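Long-range contacts in putative ribosomal N-acetyltransferase YdaF (Bacillus subtilis, PDB 1NSL), which probably transfers an acetyl group to the N-terminal amine of proteins, possibly ribosomal ones: residues C[69-74]-C[81-86]; C[95-100]-C[129-134]; C[114-119]-C[147-152]; C[151-156]-C[169-174]. All blocks are in the same frame, centred on the assembly; numbering follows the deposited sequence.

Overall arrangement
All four contacts belong to one mixed sheet and the helices packed on it. Contact 1 and contact 2 are buried and lie near the centre of the folded chain. They are joined by neighbouring strands, 78-89 of contact 1 and 94-101 of contact 2, and both combine backbone hydrogen bonds with aliphatic packing. Contact 3 is partly buried. It joins helix 110-124 to the end of helix 140-149 by side chains, with apolar groups inward and two arginines at the surface. Contact 4 is the most polar of the sheet contacts. Its hairpin is the last of the sheet within this chain, and its edge bonds another subunit of the hexamer. Phe151 and Leu152 belong to both contact 3 and contact 4.

Contact 1 of 4, residues C[69-74]-C[81-86]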
loop_
_atom_site.group_PDB
_atom_site.type_symbol
_atom_site.label_atom_id
_atom_site.label_comp_id
_atom_site.label_asym_id
_atom_site.label_seq_id
_atom_site.Cartn_x
_atom_site.Cartn_y
_atom_site.Cartn_z
ATOM N N ILE C 69 -6.116 12.242 17.380
ATOM C CA ILE C 69 -5.927 13.556 16.834
ATOM C C ILE C 69 -4.542 14.054 17.149
ATOM O O ILE C 69 -4.087 13.997 18.276
ATOM C CB ILE C 69 -6.965 14.507 17.343
ATOM C CG1 ILE C 69 -8.298 14.127 16.713
ATOM C CG2 ILE C 69 -6.596 15.836 16.875
ATOM C CD1 ILE C 69 -9.524 14.160 17.624
ATOM N N GLU C 70 -3.858 14.535 16.134
ATOM C CA GLU C 70 -2.566 15.150 16.349
ATOM C C GLU C 70 -2.865 16.519 15.779
ATOM O O GLU C 70 -2.909 16.675 14.585
ATOM C CB GLU C 70 -1.442 14.437 15.543
ATOM C CG GLU C 70 -0.969 13.067 16.057
ATOM C CD GLU C 70 -0.731 13.035 17.579
ATOM O OE1 GLU C 70 -0.387 14.053 18.173
ATOM O OE2 GLU C 70 -0.897 11.996 18.226
ATOM N N ALA C 71 -3.102 17.511 16.627
ATOM C CA ALA C 71 -3.468 18.851 16.149
ATOM C C ALA C 71 -2.520 19.970 16.512
ATOM O O ALA C 71 -1.749 19.870 17.446
ATOM C CB ALA C 71 -4.882 19.216 16.650
ATOM N N GLY C 72 -2.631 21.084 15.819
ATOM C CA GLY C 72 -1.818 22.213 16.205
ATOM C C GLY C 72 -2.535 23.179 17.138
ATOM O O GLY C 72 -3.745 23.354 17.030
ATOM N N LEU C 73 -1.788 23.782 18.065
ATOM C CA LEU C 73 -2.295 24.859 18.911
ATOM C C LEU C 73 -1.880 26.186 18.272
ATOM O O LEU C 73 -0.721 26.420 17.921
ATOM C CB LEU C 73 -1.817 24.724 20.370
ATOM C CG LEU C 73 -2.544 23.524 21.013
ATOM C CD1 LEU C 73 -1.929 22.949 22.248
ATOM C CD2 LEU C 73 -4.006 23.840 21.224
ATOM N N LEU C 74 -2.859 27.057 18.077
ATOM C CA LEU C 74 -2.599 28.334 17.448
ATOM C C LEU C 74 -3.054 29.362 18.418
ATOM O O LEU C 74 -4.183 29.302 18.870
ATOM C CB LEU C 74 -3.471 28.531 16.208
ATOM C CG LEU C 74 -3.656 27.497 15.120
ATOM C CD1 LEU C 74 -4.647 27.987 14.040
ATOM C CD2 LEU C 74 -2.337 27.145 14.512
ATOM N N GLY C 81 2.177 25.311 19.541
ATOM C CA GLY C 81 2.268 23.961 20.103
ATOM C C GLY C 81 1.355 22.943 19.432
ATOM O O GLY C 81 0.870 23.195 18.324
HETATM N N MSE C 82 1.121 21.819 20.114
HETATM C CA MSE C 82 0.332 20.686 19.600
HETATM C C MSE C 82 -0.460 20.049 20.733
HETATM O O MSE C 82 0.013 19.997 21.879
HETATM C CB MSE C 82 1.255 19.571 19.039
HETATM C CG MSE C 82 2.246 19.989 18.033
HETATM SE SE MSE C 82 2.669 18.510 16.875
HETATM C CE MSE C 82 3.107 17.179 18.063
ATOM N N ILE C 83 -1.649 19.542 20.428
ATOM C CA ILE C 83 -2.396 18.784 21.437
ATOM C C ILE C 83 -2.721 17.536 20.774
ATOM O O ILE C 83 -2.704 17.474 19.547
ATOM C CB ILE C 83 -3.667 19.421 21.853
ATOM C CG1 ILE C 83 -4.342 18.559 22.884
ATOM C CG2 ILE C 83 -4.618 19.496 20.728
ATOM C CD1 ILE C 83 -5.390 19.425 23.652
ATOM N N SER C 84 -3.056 16.537 21.558
ATOM C CA SER C 84 -3.140 15.235 20.972
ATOM C C SER C 84 -3.945 14.262 21.785
ATOM O O SER C 84 -3.927 14.277 23.034
ATOM C CB SER C 84 -1.754 14.722 20.877
ATOM O OG SER C 84 -1.769 13.303 20.807
ATOM N N LEU C 85 -4.668 13.411 21.064
ATOM C CA LEU C 85 -5.481 12.396 21.708
ATOM C C LEU C 85 -5.036 11.159 21.015
ATOM O O LEU C 85 -5.213 11.067 19.821
ATOM C CB LEU C 85 -6.949 12.629 21.428
ATOM C CG LEU C 85 -7.816 11.457 21.844
ATOM C CD1 LEU C 85 -8.108 11.596 23.231
ATOM C CD2 LEU C 85 -9.113 11.495 21.081
ATOM N N HIS C 86 -4.470 10.215 21.760
ATOM C CA HIS C 86 -3.871 9.019 21.203
ATOM C C HIS C 86 -4.164 7.828 22.088
ATOM O O HIS C 86 -4.820 7.989 23.056
ATOM C CB HIS C 86 -2.375 9.225 21.034
ATOM C CG HIS C 86 -1.690 9.696 22.269
ATOM N ND1 HIS C 86 -1.100 8.837 23.171
ATOM C CD2 HIS C 86 -1.517 10.937 22.768
ATOM C CE1 HIS C 86 -0.586 9.528 24.168
ATOM N NE2 HIS C 86 -0.855 10.805 23.968
#
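Glu70 and Ser84 face each other across two antiparallel strands. Ser84 OG donates to Glu70 OE2 at 3.0 Å. It comes to the syn side of the carboxylate and lies 30° out of its plane. A bend at chi2 (-46°) turns Glu70 CD toward the serine. An alanine at Glu70 would probably leave Ser84 OG without its carboxylate acceptor. The opposite face is aliphatic. Leu73 CD1 rests on Ile83 CB at 4.0 Å. Ala71 CB meets Ile83 CG2 at 4.1 Å. Ile69 CD1 and Leu85 CD2 approach more loosely, at 4.4 Å.

Backbone bonds fix this register. Ile69 and Leu85 exchange two hydrogen bonds, and so do Ala71 and Ile83. Leu73 N reaches Gly81 O at 2.7 Å. Glu70 with Ser84 and Gly72 with Met82 are the non-hydrogen-bonded pairs between them. There Ser84 CA also points a hydrogen at Ile69 O, 3.1 Å away.

Further out, helix 110-124 covers the aliphatic face: Tyr121 lies on Ile69, Ala114 on Leu73, and Cys115 and Leu118 on Ile83. Strands 11-15 and 94-101 bond to the outer edges of the pair. The arrangement is a beta hairpin in the central sheet of the GNAT acetyltransferase fold.

Contact 2 of 4, residues C[95-100]-C[129-134]; sequences AEIGYW and NRVAIC
Ile97 packs against Val131 and Ile133 where two parallel strands of the GNAT sheet run side by side. Helix 110-124 connects them, which makes a beta-alpha-beta unit. The tight part centres on Ala132, held between Ala95 and Ile97. Ala132 N donates to Ala95 O at 2.9 Å, and Ile97 N donates to Ala132 O at 2.8 Å. Ile97 CG1 stands anti to the carbonyl carbon (chi1 -71°), and the extended chi2 (176°) carries CD1 to Val131 CG1, 3.9 Å away. On the same face Ile97 CB meets Ile133 CG1 at 3.8 Å. Leu118 and Ile119 of helix 110-124 cover this apolar face.

The pairing is looser before and after Ala132. Before it, Ala95 N to Arg130 O is a weak bond. After it the strands diverge, at 37° between their short axes, and Ile97 O stands 4.5 Å from Cys134 N. Such a splay is where GNAT enzymes commonly receive acetyl-coenzyme A, and it is consistent with a similar site here. The solvent side is that of Glu96, which is partly exposed. Glu96 meets Ala132 O through CA, at 3.3 Å, and through CB. Arg130 forms a salt bridge with Glu154, and its NH1 also bonds Arg158 O of a neighbouring subunit.

Tyr99 crosses Ile133 at about a right angle. Its OH touches Ile133 CG2 at 3.9 Å and hydrogen-bonds Ser142 OG.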
loop_
_atom_site.group_PDB
_atom_site.type_symbol
_atom_site.label_atom_id
_atom_site.label_comp_id
_atom_site.label_asym_id
_atom_site.label_seq_id
_atom_site.Cartn_x
_atom_site.Cartn_y
_atom_site.Cartn_z
ATOM N N ALA C 95 -8.927 6.755 26.302
ATOM C CA ALA C 95 -7.882 7.292 25.415
ATOM C C ALA C 95 -6.921 8.129 26.249
ATOM O O ALA C 95 -7.221 8.388 27.398
ATOM C CB ALA C 95 -8.538 8.144 24.352
ATOM N N GLU C 96 -5.786 8.551 25.725
ATOM C CA GLU C 96 -4.975 9.537 26.450
ATOM C C GLU C 96 -4.754 10.908 25.766
ATOM O O GLU C 96 -4.903 11.027 24.543
ATOM C CB GLU C 96 -3.659 8.951 26.764
ATOM C CG GLU C 96 -3.837 7.509 27.126
ATOM C CD GLU C 96 -2.514 6.845 27.308
ATOM O OE1 GLU C 96 -1.503 7.591 27.359
ATOM O OE2 GLU C 96 -2.500 5.604 27.387
ATOM N N ILE C 97 -4.451 11.946 26.562
ATOM C CA ILE C 97 -4.142 13.278 26.023
ATOM C C ILE C 97 -2.683 13.726 26.213
ATOM O O ILE C 97 -2.067 13.448 27.215
ATOM C CB ILE C 97 -5.133 14.306 26.564
ATOM C CG1 ILE C 97 -6.504 14.054 25.906
ATOM C CG2 ILE C 97 -4.661 15.786 26.354
ATOM C CD1 ILE C 97 -7.586 14.951 26.422
ATOM N N GLY C 98 -2.116 14.364 25.196
ATOM C CA GLY C 98 -0.756 14.882 25.294
ATOM C C GLY C 98 -0.786 16.273 24.722
ATOM O O GLY C 98 -1.771 16.656 24.120
ATOM N N TYR C 99 0.264 17.039 24.907
ATOM C CA TYR C 99 0.249 18.404 24.454
ATOM C C TYR C 99 1.591 18.933 24.799
ATOM O O TYR C 99 2.191 18.425 25.688
ATOM C CB TYR C 99 -0.789 19.173 25.263
ATOM C CG TYR C 99 -0.763 18.859 26.757
ATOM C CD1 TYR C 99 0.311 19.226 27.542
ATOM C CD2 TYR C 99 -1.814 18.192 27.364
ATOM C CE1 TYR C 99 0.351 18.932 28.847
ATOM C CE2 TYR C 99 -1.791 17.900 28.709
ATOM C CZ TYR C 99 -0.692 18.267 29.444
ATOM O OH TYR C 99 -0.601 17.998 30.788
ATOM N N TRP C 100 2.091 19.919 24.078
ATOM C CA TRP C 100 3.320 20.601 24.459
ATOM C C TRP C 100 3.189 21.979 23.954
ATOM O O TRP C 100 2.400 22.219 23.025
ATOM C CB TRP C 100 4.559 20.001 23.850
ATOM C CG TRP C 100 4.631 19.905 22.371
ATOM C CD1 TRP C 100 4.292 18.829 21.633
ATOM C CD2 TRP C 100 5.185 20.851 21.458
ATOM N NE1 TRP C 100 4.553 19.053 20.314
ATOM C CE2 TRP C 100 5.111 20.291 20.179
ATOM C CE3 TRP C 100 5.733 22.130 21.589
ATOM C CZ2 TRP C 100 5.542 20.958 19.035
ATOM C CZ3 TRP C 100 6.175 22.794 20.449
ATOM C CH2 TRP C 100 6.078 22.202 19.192
ATOM N N ASN C 129 -15.368 6.726 27.859
ATOM C CA ASN C 129 -15.677 6.711 29.272
ATOM C C ASN C 129 -14.516 7.246 30.095
ATOM O O ASN C 129 -14.686 7.911 31.114
ATOM C CB ASN C 129 -16.054 5.305 29.716
ATOM C CG ASN C 129 -16.458 5.249 31.151
ATOM O OD1 ASN C 129 -15.759 4.659 31.987
ATOM N ND2 ASN C 129 -17.592 5.870 31.465
ATOM N N ARG C 130 -13.321 7.017 29.621
ATOM C CA ARG C 130 -12.188 7.358 30.432
ATOM C C ARG C 130 -11.270 8.264 29.629
ATOM O O ARG C 130 -11.177 8.149 28.447
ATOM C CB ARG C 130 -11.517 6.034 30.812
ATOM C CG ARG C 130 -10.100 6.128 31.286
ATOM C CD ARG C 130 -9.454 4.799 31.688
ATOM N NE ARG C 130 -8.003 5.008 31.769
ATOM C CZ ARG C 130 -7.379 5.359 32.876
ATOM N NH1 ARG C 130 -8.079 5.502 33.990
ATOM N NH2 ARG C 130 -6.072 5.551 32.882
ATOM N N VAL C 131 -10.617 9.220 30.224
ATOM C CA VAL C 131 -9.607 9.919 29.451
ATOM C C VAL C 131 -8.412 10.064 30.365
ATOM O O VAL C 131 -8.594 10.366 31.573
ATOM C CB VAL C 131 -10.105 11.243 28.986
ATOM C CG1 VAL C 131 -9.005 12.156 28.813
ATOM C CG2 VAL C 131 -10.796 11.042 27.666
ATOM N N ALA C 132 -7.195 9.793 29.896
ATOM C CA ALA C 132 -6.094 9.981 30.851
ATOM C C ALA C 132 -5.082 10.969 30.373
ATOM O O ALA C 132 -5.037 11.300 29.181
ATOM C CB ALA C 132 -5.425 8.680 31.173
ATOM N N ILE C 133 -4.270 11.449 31.294
ATOM C CA ILE C 133 -3.152 12.281 30.927
ATOM C C ILE C 133 -1.963 11.837 31.751
ATOM O O ILE C 133 -2.068 11.588 32.950
ATOM C CB ILE C 133 -3.421 13.729 31.275
ATOM C CG1 ILE C 133 -4.300 14.423 30.237
ATOM C CG2 ILE C 133 -2.118 14.502 31.435
ATOM C CD1 ILE C 133 -4.823 15.815 30.771
ATOM N N CYS C 134 -0.798 11.737 31.140
ATOM C CA CYS C 134 0.307 11.385 31.970
ATOM C C CYS C 134 1.451 12.373 31.830
ATOM O O CYS C 134 1.438 13.215 30.945
ATOM C CB CYS C 134 0.655 9.933 31.782
ATOM S SG CYS C 134 1.695 9.644 30.448
#

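Contact 3 of 4, residues C[114-119]-C[147-152]; sequences ACRKLI and ERIGFL
Cys115 is the first residue of 114-119 to meet 147-152. Its CB touches Ile149 CD1 at 3.9 Å.

Arg116 comes next and is exposed. Its side chain and that of Ile149 slide past each other in opposite directions. Ile149 CG1 sits over one face of the Arg116 guanidinium, 3.6 Å above the plane and offset toward the rim. The nearest atom there is Arg116 NE, 3.8 Å from Ile149 CG1. Arg148 comes to the edge of the same group. Its NH1 lies 3.7 Å from Arg116 NH1, and the two guanidinium planes are 89° apart. The like charges would probably repel, whereas the Ile149 side of the group is packed.

Ile119, one turn on from Cys115, points inward again. Its CD1 meets Phe151 CZ tip to tip at 3.8 Å, in the plane of the ring and at its edge. The same CD1 stands 4.3 Å from Ile149 CG2. An alanine at Ile149 would probably open a gap beside Cys115 and Ile119 and leave the Arg116 guanidinium freer to turn.

Gly150, with positive phi (88°), turns the chain out of helix 140-149 toward Phe151. The contact thus joins helix 110-124 to the last turn of helix 140-149 and to Phe151 just beyond it. Cys115 and Ile119 also lie on Ile97 of strand 94-101, and Phe151 on Tyr173 of strand 166-176.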
loop_
_atom_site.group_PDB
_atom_site.type_symbol
_atom_site.label_atom_id
_atom_site.label_comp_id
_atom_site.label_asym_id
_atom_site.label_seq_id
_atom_site.Cartn_x
_atom_site.Cartn_y
_atom_site.Cartn_z
ATOM N N ALA C 114 -7.470 24.355 25.836
ATOM C CA ALA C 114 -7.546 23.427 24.751
ATOM C C ALA C 114 -7.913 21.983 25.184
ATOM O O ALA C 114 -8.673 21.325 24.482
ATOM C CB ALA C 114 -6.222 23.434 23.941
ATOM N N CYS C 115 -7.361 21.492 26.305
ATOM C CA CYS C 115 -7.742 20.143 26.809
ATOM C C CYS C 115 -9.268 20.090 27.069
ATOM O O CYS C 115 -9.907 19.114 26.725
ATOM C CB CYS C 115 -6.939 19.706 28.061
ATOM S SG CYS C 115 -5.164 19.508 27.691
ATOM N N ARG C 116 -9.853 21.137 27.652
ATOM C CA ARG C 116 -11.293 21.109 27.856
ATOM C C ARG C 116 -12.058 20.925 26.517
ATOM O O ARG C 116 -12.971 20.072 26.419
ATOM C CB ARG C 116 -11.797 22.314 28.652
ATOM C CG ARG C 116 -11.133 22.484 30.028
ATOM C CD ARG C 116 -11.517 23.799 30.842
ATOM N NE ARG C 116 -11.544 23.497 32.270
ATOM C CZ ARG C 116 -10.932 24.226 33.209
ATOM N NH1 ARG C 116 -10.238 25.293 32.848
ATOM N NH2 ARG C 116 -11.000 23.895 34.498
ATOM N N LYS C 117 -11.747 21.687 25.480
ATOM C CA LYS C 117 -12.467 21.388 24.263
ATOM C C LYS C 117 -12.291 19.905 23.908
ATOM O O LYS C 117 -13.279 19.238 23.543
ATOM C CB LYS C 117 -12.042 22.239 23.079
ATOM C CG LYS C 117 -12.653 23.624 23.024
ATOM C CD LYS C 117 -14.194 23.676 23.025
ATOM C CE LYS C 117 -14.609 25.125 23.310
ATOM N NZ LYS C 117 -15.817 25.370 24.144
ATOM N N LEU C 118 -11.047 19.401 24.033
ATOM C CA LEU C 118 -10.697 18.038 23.621
ATOM C C LEU C 118 -11.467 17.002 24.395
ATOM O O LEU C 118 -11.909 16.004 23.862
ATOM C CB LEU C 118 -9.217 17.796 23.799
ATOM C CG LEU C 118 -8.669 16.504 23.188
ATOM C CD1 LEU C 118 -9.399 16.193 21.914
ATOM C CD2 LEU C 118 -7.115 16.564 22.875
ATOM N N ILE C 119 -11.630 17.272 25.676
ATOM C CA ILE C 119 -12.286 16.362 26.543
ATOM C C ILE C 119 -13.731 16.347 26.122
ATOM O O ILE C 119 -14.274 15.287 25.737
ATOM C CB ILE C 119 -12.079 16.829 27.960
ATOM C CG1 ILE C 119 -10.604 16.576 28.260
ATOM C CG2 ILE C 119 -13.065 16.106 28.949
ATOM C CD1 ILE C 119 -10.127 17.103 29.546
ATOM N N GLU C 147 -4.674 18.365 37.077
ATOM C CA GLU C 147 -5.135 18.678 38.410
ATOM C C GLU C 147 -6.068 19.883 38.453
ATOM O O GLU C 147 -6.917 19.940 39.311
ATOM C CB GLU C 147 -3.968 18.903 39.368
ATOM C CG GLU C 147 -3.080 17.690 39.657
ATOM C CD GLU C 147 -1.754 18.044 40.383
ATOM O OE1 GLU C 147 -1.523 17.603 41.524
ATOM O OE2 GLU C 147 -0.910 18.770 39.818
ATOM N N ARG C 148 -5.899 20.805 37.507
ATOM C CA ARG C 148 -6.674 22.032 37.376
ATOM C C ARG C 148 -8.007 21.584 36.773
ATOM O O ARG C 148 -9.046 21.976 37.245
ATOM C CB ARG C 148 -5.924 23.072 36.485
ATOM C CG ARG C 148 -6.412 24.504 36.447
ATOM C CD ARG C 148 -6.815 24.987 35.072
ATOM N NE ARG C 148 -6.187 26.223 34.552
ATOM C CZ ARG C 148 -6.812 27.382 34.383
ATOM N NH1 ARG C 148 -8.064 27.534 34.740
ATOM N NH2 ARG C 148 -6.185 28.415 33.885
ATOM N N ILE C 149 -8.030 20.730 35.779
ATOM C CA ILE C 149 -9.345 20.323 35.300
ATOM C C ILE C 149 -10.066 19.269 36.235
ATOM O O ILE C 149 -11.226 18.885 36.005
ATOM C CB ILE C 149 -9.211 19.793 33.878
ATOM C CG1 ILE C 149 -8.846 20.900 32.910
ATOM C CG2 ILE C 149 -10.490 19.080 33.382
ATOM C CD1 ILE C 149 -8.157 20.313 31.715
ATOM N N GLY C 150 -9.395 18.791 37.274
ATOM C CA GLY C 150 -10.013 17.775 38.087
ATOM C C GLY C 150 -9.906 16.274 37.784
ATOM O O GLY C 150 -10.786 15.492 38.202
ATOM N N PHE C 151 -8.853 15.853 37.084
ATOM C CA PHE C 151 -8.540 14.421 36.937
ATOM C C PHE C 151 -8.093 13.913 38.330
ATOM O O PHE C 151 -7.866 14.704 39.235
ATOM C CB PHE C 151 -7.326 14.230 35.982
ATOM C CG PHE C 151 -7.613 14.453 34.490
ATOM C CD1 PHE C 151 -8.284 15.574 34.035
ATOM C CD2 PHE C 151 -7.221 13.533 33.580
ATOM C CE1 PHE C 151 -8.563 15.751 32.689
ATOM C CE2 PHE C 151 -7.466 13.720 32.206
ATOM C CZ PHE C 151 -8.118 14.840 31.766
ATOM N N LEU C 152 -7.935 12.614 38.511
ATOM C CA LEU C 152 -7.408 12.091 39.755
ATOM C C LEU C 152 -6.137 11.316 39.409
ATOM O O LEU C 152 -6.078 10.630 38.394
ATOM C CB LEU C 152 -8.417 11.166 40.420
ATOM C CG LEU C 152 -9.821 11.663 40.904
ATOM C CD1 LEU C 152 -10.792 10.537 41.413
ATOM C CD2 LEU C 152 -9.771 12.769 41.993
#

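Contact 4 of 4, residues C[151-156]-C[169-174]; sequences FLEEGK and DLVYYS
Residues 152-156 and 169-174 pair antiparallel, and a beta bulge sets Glu154 and Gly155 against Tyr172: Glu154 N donates to Tyr172 O, and Tyr172 N to Gly155 O, each at 2.9 Å. Leu152 and Ser174 exchange two further backbone bonds.

Phe151 starts the contact, its CB on Tyr173 CB at 3.8 Å. The Tyr173 ring then runs beside the other strand, with CE2 4.1 Å from Glu153 CB. Its OH hydrogen-bonds Arg143 of helix 140-149. Glu153 crosses Val171 at about a right angle. Its CG is anti to the backbone N (chi1 -171°), and OE1 comes to 3.5 Å from Val171 CG2. On this same face Lys156 CG rests against Val171 CB at 4.1 Å, while its amine leads away.

Glu154 reaches a salt bridge with Arg130 of strand 130-136. A neighbouring subunit adds more polar partners. Its Arg158 hydrogen-bonds Ser174 O, and Glu154 and Lys156 make backbone hydrogen bonds to the same subunit.

This hairpin therefore joins apolar packing near Phe151 to a charged, hydrogen-bonding edge, consistent with its use in assembling the hexamer.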
loop_
_atom_site.group_PDB
_atom_site.type_symbol
_atom_site.label_atom_id
_atom_site.label_comp_id
_atom_site.label_asym_id
_atom_site.label_seq_id
_atom_site.Cartn_x
_atom_site.Cartn_y
_atom_site.Cartn_z
ATOM N N PHE C 151 -8.853 15.853 37.084
ATOM C CA PHE C 151 -8.540 14.421 36.937
ATOM C C PHE C 151 -8.093 13.913 38.330
ATOM O O PHE C 151 -7.866 14.704 39.235
ATOM C CB PHE C 151 -7.326 14.230 35.982
ATOM C CG PHE C 151 -7.613 14.453 34.490
ATOM C CD1 PHE C 151 -8.284 15.574 34.035
ATOM C CD2 PHE C 151 -7.221 13.533 33.580
ATOM C CE1 PHE C 151 -8.563 15.751 32.689
ATOM C CE2 PHE C 151 -7.466 13.720 32.206
ATOM C CZ PHE C 151 -8.118 14.840 31.766
ATOM N N LEU C 152 -7.935 12.614 38.511
ATOM C CA LEU C 152 -7.408 12.091 39.755
ATOM C C LEU C 152 -6.137 11.316 39.409
ATOM O O LEU C 152 -6.078 10.630 38.394
ATOM C CB LEU C 152 -8.417 11.166 40.420
ATOM C CG LEU C 152 -9.821 11.663 40.904
ATOM C CD1 LEU C 152 -10.792 10.537 41.413
ATOM C CD2 LEU C 152 -9.771 12.769 41.993
ATOM N N GLU C 153 -5.107 11.444 40.237
ATOM C CA GLU C 153 -3.841 10.714 40.101
ATOM C C GLU C 153 -4.135 9.274 40.341
ATOM O O GLU C 153 -4.716 8.908 41.340
ATOM C CB GLU C 153 -2.887 11.150 41.201
ATOM C CG GLU C 153 -1.485 10.638 41.033
ATOM C CD GLU C 153 -0.497 11.411 41.879
ATOM O OE1 GLU C 153 0.636 10.893 42.112
ATOM O OE2 GLU C 153 -0.862 12.538 42.308
ATOM N N GLU C 154 -3.664 8.437 39.459
ATOM C CA GLU C 154 -4.140 7.056 39.421
ATOM C C GLU C 154 -3.072 6.052 39.760
ATOM O O GLU C 154 -3.411 4.937 40.202
ATOM C CB GLU C 154 -4.533 6.743 37.973
ATOM C CG GLU C 154 -6.010 6.723 37.645
ATOM C CD GLU C 154 -6.213 5.956 36.352
ATOM O OE1 GLU C 154 -5.231 5.922 35.552
ATOM O OE2 GLU C 154 -7.310 5.350 36.174
ATOM N N GLY C 155 -1.814 6.447 39.455
ATOM C CA GLY C 155 -0.610 5.649 39.663
ATOM C C GLY C 155 0.727 6.154 39.076
ATOM O O GLY C 155 0.884 7.288 38.603
ATOM N N LYS C 156 1.746 5.323 39.115
ATOM C CA LYS C 156 2.972 5.795 38.517
ATOM C C LYS C 156 3.541 4.789 37.592
ATOM O O LYS C 156 3.243 3.611 37.709
ATOM C CB LYS C 156 3.992 6.123 39.571
ATOM C CG LYS C 156 3.817 7.531 40.076
ATOM C CD LYS C 156 4.638 7.821 41.317
ATOM C CE LYS C 156 4.188 9.139 41.927
ATOM N NZ LYS C 156 5.005 9.622 43.118
ATOM N N ASP C 169 10.086 8.778 36.442
ATOM C CA ASP C 169 8.767 8.174 36.560
ATOM C C ASP C 169 7.717 9.007 35.895
ATOM O O ASP C 169 7.757 10.229 35.834
ATOM C CB ASP C 169 8.352 7.998 38.017
ATOM C CG ASP C 169 9.206 7.023 38.735
ATOM O OD1 ASP C 169 9.859 6.246 38.038
ATOM O OD2 ASP C 169 9.310 6.945 39.985
ATOM N N LEU C 170 6.742 8.283 35.408
ATOM C CA LEU C 170 5.588 8.854 34.816
ATOM C C LEU C 170 4.495 8.752 35.878
ATOM O O LEU C 170 4.335 7.714 36.529
ATOM C CB LEU C 170 5.247 7.977 33.658
ATOM C CG LEU C 170 5.790 8.348 32.299
ATOM C CD1 LEU C 170 5.079 7.600 31.121
ATOM C CD2 LEU C 170 5.520 9.842 32.257
ATOM N N VAL C 171 3.774 9.828 36.111
ATOM C CA VAL C 171 2.593 9.680 36.919
ATOM C C VAL C 171 1.319 9.767 36.038
ATOM O O VAL C 171 1.242 10.613 35.152
ATOM C CB VAL C 171 2.528 10.733 37.936
ATOM C CG1 VAL C 171 2.600 12.052 37.278
ATOM C CG2 VAL C 171 1.240 10.605 38.672
ATOM N N TYR C 172 0.329 8.901 36.268
ATOM C CA TYR C 172 -0.865 8.903 35.459
ATOM C C TYR C 172 -1.973 9.663 36.151
ATOM O O TYR C 172 -2.007 9.658 37.359
ATOM C CB TYR C 172 -1.310 7.457 35.269
ATOM C CG TYR C 172 -0.560 6.874 34.178
ATOM C CD1 TYR C 172 0.753 6.537 34.344
ATOM C CD2 TYR C 172 -1.092 6.803 32.926
ATOM C CE1 TYR C 172 1.510 6.082 33.275
ATOM C CE2 TYR C 172 -0.351 6.346 31.879
ATOM C CZ TYR C 172 0.944 5.989 32.069
ATOM O OH TYR C 172 1.688 5.544 31.028
ATOM N N TYR C 173 -2.879 10.270 35.368
ATOM C CA TYR C 173 -4.089 10.938 35.836
ATOM C C TYR C 173 -5.304 10.561 34.946
ATOM O O TYR C 173 -5.135 10.423 33.758
ATOM C CB TYR C 173 -3.932 12.444 35.731
ATOM C CG TYR C 173 -2.990 13.185 36.671
ATOM C CD1 TYR C 173 -1.705 13.464 36.287
ATOM C CD2 TYR C 173 -3.428 13.697 37.898
ATOM C CE1 TYR C 173 -0.851 14.200 37.077
ATOM C CE2 TYR C 173 -2.569 14.458 38.733
ATOM C CZ TYR C 173 -1.267 14.705 38.295
ATOM O OH TYR C 173 -0.356 15.419 39.061
ATOM N N SER C 174 -6.531 10.467 35.488
ATOM C CA SER C 174 -7.696 10.067 34.687
ATOM C C SER C 174 -9.026 10.714 35.089
ATOM O O SER C 174 -9.295 10.969 36.245
ATOM C CB SER C 174 -7.885 8.565 34.730
ATOM O OG SER C 174 -8.041 8.187 36.058
#